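Protein (polyandrocarpa lectin) (Polyandrocarpa misakiensis, PDB 1BYF) binds galactose through calcium as a homodimeric C-type lectin and serves in the tunicate's defence against microorganisms. Local coordinates at residues F7-A17 against K49-L60. Residues are numbered along the deposited sequence; the frame is centred on the assembly and turned at random.
Sequences FSDETMNYADA and KGHDYWVGADNL. With ZN (zinc ion), chain E.
Tyr14, the first residue of helix 14-22, lies against Trp54, with Tyr14 CB 3.8 Å from the centroid of the indole six-membered ring and almost on the ring normal. With CG anti to the backbone N (chi1 -178°), the phenol reaches beyond the indole and turns its edge to that face, a T-shaped pair with planes at 74° and CD1 3.6 Å from Trp54 CE3. The hydroxyl ends on Asp58, giving a 2.6 Å hydrogen bond from Tyr14 OH to the anti lone pair of Asp58 OD2; ring and carboxylate stand nearly perpendicular. Asp58 OD1 accepts from Leu60 N in an Asx turn, so both carboxylate oxygens are held and the group's rotation is restrained.

Within its own plane, the indole of Trp54 sends NE1 to Met12 O (2.6 Å), tying the strand end before the helix to strand 53-55. Asn13 then caps the helix, its OD1 accepting from Asp16 N, while Ala17 CB rests 3.8 Å from Trp54 CD1.

At the other end Lys49, whose chain bends at chi2 (-95°) and then runs extended to NZ, meets the Asp9 side chain at about a right angle and forms a salt bridge from Lys49 NZ to Asp9 OD1 (2.9 Å). A water joins Asp9 OD1 to Tyr53 OH, and Arg116 also pairs with this oxygen, so the buried carboxylate is probably favoured as an anion.

The contact sets the junction of strand 10-12 and helix 14-22 against strand 53-55, which lies between strands 96-100 and 115-122 in the C-type lectin fold. Helix 36-49 packs on Phe7 and Tyr53, and strand 3-8 continues the sheet into the second subunit.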
ATOM      1  N   PHE A   7      -1.845   2.608  -3.114  1.00 15.68           N
ATOM      2  CA  PHE A   7      -1.820   1.750  -4.291  1.00 15.95           C
ATOM      3  C   PHE A   7      -3.227   1.791  -4.896  1.00 16.54           C
ATOM      4  O   PHE A   7      -4.185   1.642  -4.126  1.00 17.17           O
ATOM      5  CB  PHE A   7      -1.499   0.301  -3.959  1.00 15.38           C
ATOM      6  CG  PHE A   7      -0.146   0.015  -3.383  1.00 14.83           C
ATOM      7  CD1 PHE A   7       0.070   0.070  -2.015  1.00 14.80           C
ATOM      8  CD2 PHE A   7       0.908  -0.340  -4.210  1.00 14.70           C
ATOM      9  CE1 PHE A   7       1.318  -0.208  -1.489  1.00 14.53           C
ATOM     10  CE2 PHE A   7       2.157  -0.622  -3.690  1.00 14.35           C
ATOM     11  CZ  PHE A   7       2.365  -0.555  -2.330  1.00 14.60           C
ATOM     12  N   SER A   8      -3.350   1.956  -6.196  1.00 16.95           N
ATOM     13  CA  SER A   8      -4.677   1.980  -6.805  1.00 17.52           C
ATOM     14  C   SER A   8      -4.778   1.035  -7.997  1.00 17.75           C
ATOM     15  O   SER A   8      -3.900   0.996  -8.858  1.00 17.81           O
ATOM     16  CB  SER A   8      -5.092   3.397  -7.205  1.00 17.87           C
ATOM     17  OG  SER A   8      -6.322   3.332  -7.921  1.00 18.43           O
ATOM     18  N   ASP A   9      -5.858   0.264  -8.022  1.00 17.30           N
ATOM     19  CA  ASP A   9      -6.126  -0.669  -9.105  1.00 18.02           C
ATOM     20  C   ASP A   9      -6.622   0.053 -10.357  1.00 18.40           C
ATOM     21  O   ASP A   9      -6.746  -0.557 -11.413  1.00 17.59           O
ATOM     22  CB  ASP A   9      -7.166  -1.720  -8.692  1.00 17.63           C
ATOM     23  CG  ASP A   9      -6.503  -2.797  -7.842  1.00 17.91           C
ATOM     24  OD1 ASP A   9      -5.389  -3.217  -8.225  1.00 16.58           O
ATOM     25  OD2 ASP A   9      -7.104  -3.198  -6.832  1.00 17.76           O
ATOM     26  N   GLU A  10      -6.900   1.335 -10.214  1.00 19.03           N
ATOM     27  CA  GLU A  10      -7.332   2.188 -11.308  1.00 21.43           C
ATOM     28  C   GLU A  10      -6.178   2.427 -12.278  1.00 20.88           C
ATOM     29  O   GLU A  10      -5.124   2.802 -11.770  1.00 20.78           O
ATOM     30  CB  GLU A  10      -7.616   3.579 -10.717  1.00 24.37           C
ATOM     31  CG  GLU A  10      -9.063   3.918 -10.476  1.00 28.39           C
ATOM     32  CD  GLU A  10      -9.511   5.034 -11.408  1.00 30.55           C
ATOM     33  OE1 GLU A  10      -9.288   6.213 -11.057  1.00 31.58           O
ATOM     34  OE2 GLU A  10     -10.074   4.709 -12.475  1.00 31.63           O
ATOM     35  N   THR A  11      -6.369   2.274 -13.571  1.00 21.07           N
ATOM     36  CA  THR A  11      -5.277   2.498 -14.511  1.00 21.52           C
ATOM     37  C   THR A  11      -5.393   3.827 -15.246  1.00 21.40           C
ATOM     38  O   THR A  11      -6.483   4.349 -15.470  1.00 21.55           O
ATOM     39  CB  THR A  11      -5.234   1.347 -15.536  1.00 21.62           C
ATOM     40  OG1 THR A  11      -6.504   1.329 -16.197  1.00 22.33           O
ATOM     41  CG2 THR A  11      -5.004   0.022 -14.832  1.00 21.33           C
ATOM     42  N   MET A  12      -4.248   4.362 -15.638  1.00 21.08           N
ATOM     43  CA  MET A  12      -4.125   5.630 -16.316  1.00 21.20           C
ATOM     44  C   MET A  12      -2.768   5.717 -17.040  1.00 20.35           C
ATOM     45  O   MET A  12      -1.882   4.923 -16.742  1.00 19.60           O
ATOM     46  CB  MET A  12      -4.019   6.774 -15.313  1.00 22.01           C
ATOM     47  CG  MET A  12      -5.224   7.437 -14.722  1.00 23.52           C
ATOM     48  SD  MET A  12      -4.807   7.867 -12.989  1.00 22.76           S
ATOM     49  CE  MET A  12      -5.498   6.410 -12.204  1.00 22.55           C
ATOM     50  N   ASN A  13      -2.665   6.775 -17.843  1.00 19.24           N
ATOM     51  CA  ASN A  13      -1.376   7.047 -18.483  1.00 19.66           C
ATOM     52  C   ASN A  13      -0.516   7.753 -17.428  1.00 19.30           C
ATOM     53  O   ASN A  13      -0.993   8.082 -16.336  1.00 19.42           O
ATOM     54  CB  ASN A  13      -1.494   7.845 -19.769  1.00 20.59           C
ATOM     55  CG  ASN A  13      -2.175   9.184 -19.641  1.00 22.15           C
ATOM     56  OD1 ASN A  13      -2.095   9.841 -18.599  1.00 22.90           O
ATOM     57  ND2 ASN A  13      -2.859   9.612 -20.703  1.00 22.02           N
ATOM     58  N   TYR A  14       0.742   7.982 -17.742  1.00 19.14           N
ATOM     59  CA  TYR A  14       1.686   8.597 -16.824  1.00 18.99           C
ATOM     60  C   TYR A  14       1.308   9.999 -16.379  1.00 19.59           C
ATOM     61  O   TYR A  14       1.378  10.288 -15.174  1.00 18.45           O
ATOM     62  CB  TYR A  14       3.069   8.582 -17.477  1.00 20.03           C
ATOM     63  CG  TYR A  14       4.169   9.150 -16.613  1.00 20.05           C
ATOM     64  CD1 TYR A  14       4.742   8.373 -15.621  1.00 20.11           C
ATOM     65  CD2 TYR A  14       4.622  10.455 -16.779  1.00 20.46           C
ATOM     66  CE1 TYR A  14       5.751   8.865 -14.818  1.00 19.89           C
ATOM     67  CE2 TYR A  14       5.638  10.958 -15.981  1.00 20.33           C
ATOM     68  CZ  TYR A  14       6.196  10.159 -15.007  1.00 20.00           C
ATOM     69  OH  TYR A  14       7.199  10.633 -14.194  1.00 19.47           O
ATOM     70  N   ALA A  15       0.911  10.865 -17.310  1.00 19.98           N
ATOM     71  CA  ALA A  15       0.537  12.225 -16.918  1.00 20.79           C
ATOM     72  C   ALA A  15      -0.621  12.166 -15.919  1.00 21.30           C
ATOM     73  O   ALA A  15      -0.577  12.806 -14.871  1.00 21.74           O
ATOM     74  CB  ALA A  15       0.152  13.082 -18.112  1.00 21.29           C
ATOM     75  N   ASP A  16      -1.645  11.388 -16.252  1.00 21.35           N
ATOM     76  CA  ASP A  16      -2.823  11.267 -15.404  1.00 21.64           C
ATOM     77  C   ASP A  16      -2.487  10.677 -14.037  1.00 21.48           C
ATOM     78  O   ASP A  16      -3.114  11.054 -13.049  1.00 21.27           O
ATOM     79  CB  ASP A  16      -3.916  10.462 -16.106  1.00 21.95           C
ATOM     80  CG  ASP A  16      -4.537  11.228 -17.264  1.00 23.03           C
ATOM     81  OD1 ASP A  16      -4.355  12.462 -17.346  1.00 23.26           O
ATOM     82  OD2 ASP A  16      -5.208  10.612 -18.115  1.00 22.77           O
ATOM     83  N   ALA A  17      -1.505   9.783 -13.981  1.00 20.97           N
ATOM     84  CA  ALA A  17      -1.102   9.206 -12.699  1.00 20.74           C
ATOM     85  C   ALA A  17      -0.530  10.318 -11.813  1.00 21.23           C
ATOM     86  O   ALA A  17      -0.804  10.365 -10.614  1.00 20.85           O
ATOM     87  CB  ALA A  17      -0.094   8.094 -12.876  1.00 19.73           C
ATOM     88  N   LYS A  49       0.266  -8.704  -6.699  1.00 16.13           N
ATOM     89  CA  LYS A  49      -0.665  -8.213  -7.705  1.00 17.74           C
ATOM     90  C   LYS A  49      -0.279  -8.666  -9.106  1.00 18.22           C
ATOM     91  O   LYS A  49      -1.177  -8.921  -9.915  1.00 17.90           O
ATOM     92  CB  LYS A  49      -0.787  -6.689  -7.616  1.00 18.25           C
ATOM     93  CG  LYS A  49      -1.784  -6.268  -6.529  1.00 19.50           C
ATOM     94  CD  LYS A  49      -3.138  -6.041  -7.201  1.00 20.73           C
ATOM     95  CE  LYS A  49      -4.267  -6.016  -6.187  1.00 20.85           C
ATOM     96  NZ  LYS A  49      -5.574  -5.774  -6.862  1.00 19.98           N
ATOM     97  N   GLY A  50       1.019  -8.756  -9.376  1.00 17.84           N
ATOM     98  CA  GLY A  50       1.505  -9.196 -10.669  1.00 17.73           C
ATOM     99  C   GLY A  50       1.081  -8.291 -11.811  1.00 17.80           C
ATOM    100  O   GLY A  50       0.906  -8.778 -12.931  1.00 17.97           O
ATOM    101  N   HIS A  51       0.917  -6.998 -11.560  1.00 17.23           N
ATOM    102  CA  HIS A  51       0.513  -6.067 -12.604  1.00 16.52           C
ATOM    103  C   HIS A  51       1.522  -4.926 -12.748  1.00 15.48           C
ATOM    104  O   HIS A  51       2.380  -4.757 -11.887  1.00 14.59           O
ATOM    105  CB  HIS A  51      -0.866  -5.469 -12.343  1.00 17.24           C
ATOM    106  CG  HIS A  51      -2.002  -6.320 -12.812  1.00 17.82           C
ATOM    107  ND1 HIS A  51      -2.229  -6.547 -14.155  1.00 18.10           N
ATOM    108  CD2 HIS A  51      -2.965  -6.996 -12.132  1.00 17.82           C
ATOM    109  CE1 HIS A  51      -3.289  -7.335 -14.282  1.00 18.58           C
ATOM    110  NE2 HIS A  51      -3.747  -7.611 -13.076  1.00 18.19           N
ATOM    111  N   ASP A  52       1.382  -4.162 -13.821  1.00 13.86           N
ATOM    112  CA  ASP A  52       2.243  -3.017 -14.077  1.00 13.41           C
ATOM    113  C   ASP A  52       1.769  -1.807 -13.271  1.00 13.52           C
ATOM    114  O   ASP A  52       0.560  -1.558 -13.184  1.00 13.81           O
ATOM    115  CB  ASP A  52       2.203  -2.619 -15.553  1.00 12.64           C
ATOM    116  CG  ASP A  52       2.706  -3.675 -16.508  1.00 13.05           C
ATOM    117  OD1 ASP A  52       3.508  -4.537 -16.100  1.00 13.33           O
ATOM    118  OD2 ASP A  52       2.291  -3.642 -17.689  1.00 13.08           O
ATOM    119  N   TYR A  53       2.715  -1.034 -12.758  1.00 13.16           N
ATOM    120  CA  TYR A  53       2.423   0.168 -12.007  1.00 13.07           C
ATOM    121  C   TYR A  53       3.316   1.335 -12.437  1.00 13.13           C
ATOM    122  O   TYR A  53       4.511   1.120 -12.635  1.00 12.55           O
ATOM    123  CB  TYR A  53       2.753  -0.024 -10.514  1.00 13.66           C
ATOM    124  CG  TYR A  53       1.746  -0.896  -9.804  1.00 13.42           C
ATOM    125  CD1 TYR A  53       1.787  -2.274  -9.919  1.00 13.41           C
ATOM    126  CD2 TYR A  53       0.756  -0.318  -9.023  1.00 14.04           C
ATOM    127  CE1 TYR A  53       0.859  -3.068  -9.268  1.00 13.85           C
ATOM    128  CE2 TYR A  53      -0.176  -1.102  -8.363  1.00 14.20           C
ATOM    129  CZ  TYR A  53      -0.116  -2.472  -8.497  1.00 14.47           C
ATOM    130  OH  TYR A  53      -1.042  -3.257  -7.844  1.00 14.65           O
ATOM    131  N   TRP A  54       2.758   2.536 -12.486  1.00 13.13           N
ATOM    132  CA  TRP A  54       3.593   3.691 -12.795  1.00 13.48           C
ATOM    133  C   TRP A  54       4.403   4.048 -11.547  1.00 14.07           C
ATOM    134  O   TRP A  54       3.945   3.814 -10.426  1.00 14.45           O
ATOM    135  CB  TRP A  54       2.761   4.912 -13.153  1.00 13.81           C
ATOM    136  CG  TRP A  54       2.157   4.909 -14.520  1.00 14.61           C
ATOM    137  CD1 TRP A  54       0.835   4.966 -14.843  1.00 14.28           C
ATOM    138  CD2 TRP A  54       2.885   4.861 -15.759  1.00 14.81           C
ATOM    139  NE1 TRP A  54       0.698   4.948 -16.213  1.00 14.72           N
ATOM    140  CE2 TRP A  54       1.934   4.885 -16.795  1.00 15.10           C
ATOM    141  CE3 TRP A  54       4.241   4.792 -16.083  1.00 14.98           C
ATOM    142  CZ2 TRP A  54       2.300   4.846 -18.143  1.00 15.67           C
ATOM    143  CZ3 TRP A  54       4.604   4.752 -17.424  1.00 15.58           C
ATOM    144  CH2 TRP A  54       3.635   4.782 -18.437  1.00 15.50           C
ATOM    145  N   VAL A  55       5.583   4.603 -11.745  1.00 14.10           N
ATOM    146  CA  VAL A  55       6.412   5.135 -10.671  1.00 14.24           C
ATOM    147  C   VAL A  55       6.796   6.554 -11.131  1.00 14.80           C
ATOM    148  O   VAL A  55       6.637   6.884 -12.314  1.00 14.06           O
ATOM    149  CB  VAL A  55       7.648   4.345 -10.250  1.00 15.26           C
ATOM    150  CG1 VAL A  55       7.266   2.947  -9.763  1.00 15.09           C
ATOM    151  CG2 VAL A  55       8.698   4.247 -11.354  1.00 15.17           C
ATOM    152  N   GLY A  56       7.247   7.392 -10.212  1.00 14.94           N
ATOM    153  CA  GLY A  56       7.556   8.769 -10.519  1.00 15.07           C
ATOM    154  C   GLY A  56       8.918   9.038 -11.120  1.00 15.56           C
ATOM    155  O   GLY A  56       9.697   9.782 -10.514  1.00 15.87           O
ATOM    156  N   ALA A  57       9.211   8.477 -12.287  1.00 15.35           N
ATOM    157  CA  ALA A  57      10.494   8.736 -12.942  1.00 15.06           C
ATOM    158  C   ALA A  57      10.276   8.810 -14.448  1.00 15.37           C
ATOM    159  O   ALA A  57       9.391   8.141 -14.990  1.00 14.00           O
ATOM    160  CB  ALA A  57      11.533   7.703 -12.560  1.00 15.08           C
ATOM    161  N   ASP A  58      11.066   9.659 -15.108  1.00 16.11           N
ATOM    162  CA  ASP A  58      10.941   9.825 -16.558  1.00 16.58           C
ATOM    163  C   ASP A  58      12.160  10.544 -17.124  1.00 17.41           C
ATOM    164  O   ASP A  58      13.021  10.980 -16.353  1.00 17.08           O
ATOM    165  CB  ASP A  58       9.655  10.594 -16.861  1.00 18.07           C
ATOM    166  CG  ASP A  58       9.655  11.992 -16.271  1.00 19.82           C
ATOM    167  OD1 ASP A  58      10.450  12.836 -16.744  1.00 21.18           O
ATOM    168  OD2 ASP A  58       8.879  12.276 -15.336  1.00 20.04           O
ATOM    169  N   ASN A  59      12.254  10.645 -18.449  1.00 18.21           N
ATOM    170  CA  ASN A  59      13.390  11.319 -19.080  1.00 19.79           C
ATOM    171  C   ASN A  59      12.982  12.652 -19.701  1.00 21.13           C
ATOM    172  O   ASN A  59      13.697  13.173 -20.568  1.00 21.29           O
ATOM    173  CB  ASN A  59      13.963  10.406 -20.174  1.00 19.73           C
ATOM    174  CG  ASN A  59      13.137  10.366 -21.442  1.00 20.31           C
ATOM    175  OD1 ASN A  59      11.996  10.832 -21.516  1.00 19.63           O
ATOM    176  ND2 ASN A  59      13.721   9.801 -22.502  1.00 20.99           N
ATOM    177  N   LEU A  60      11.829  13.184 -19.331  1.00 24.39           N
ATOM    178  CA  LEU A  60      11.278  14.381 -19.943  1.00 27.89           C
ATOM    179  C   LEU A  60      12.074  15.663 -19.810  1.00 30.10           C
ATOM    180  O   LEU A  60      11.957  16.526 -20.700  1.00 30.59           O
ATOM    181  CB  LEU A  60       9.832  14.596 -19.451  1.00 28.10           C
ATOM    182  CG  LEU A  60       8.916  13.373 -19.639  1.00 28.68           C
ATOM    183  CD1 LEU A  60       7.537  13.622 -19.035  1.00 28.63           C
ATOM    184  CD2 LEU A  60       8.775  13.026 -21.119  1.00 28.51           C
TER
HETATM  185 ZN    ZN E 302       3.035  -4.675 -19.101  1.00 30.85          ZN
HETATM  186  O   HOH W   1      -3.233  -2.148  -6.665  1.00 14.91           O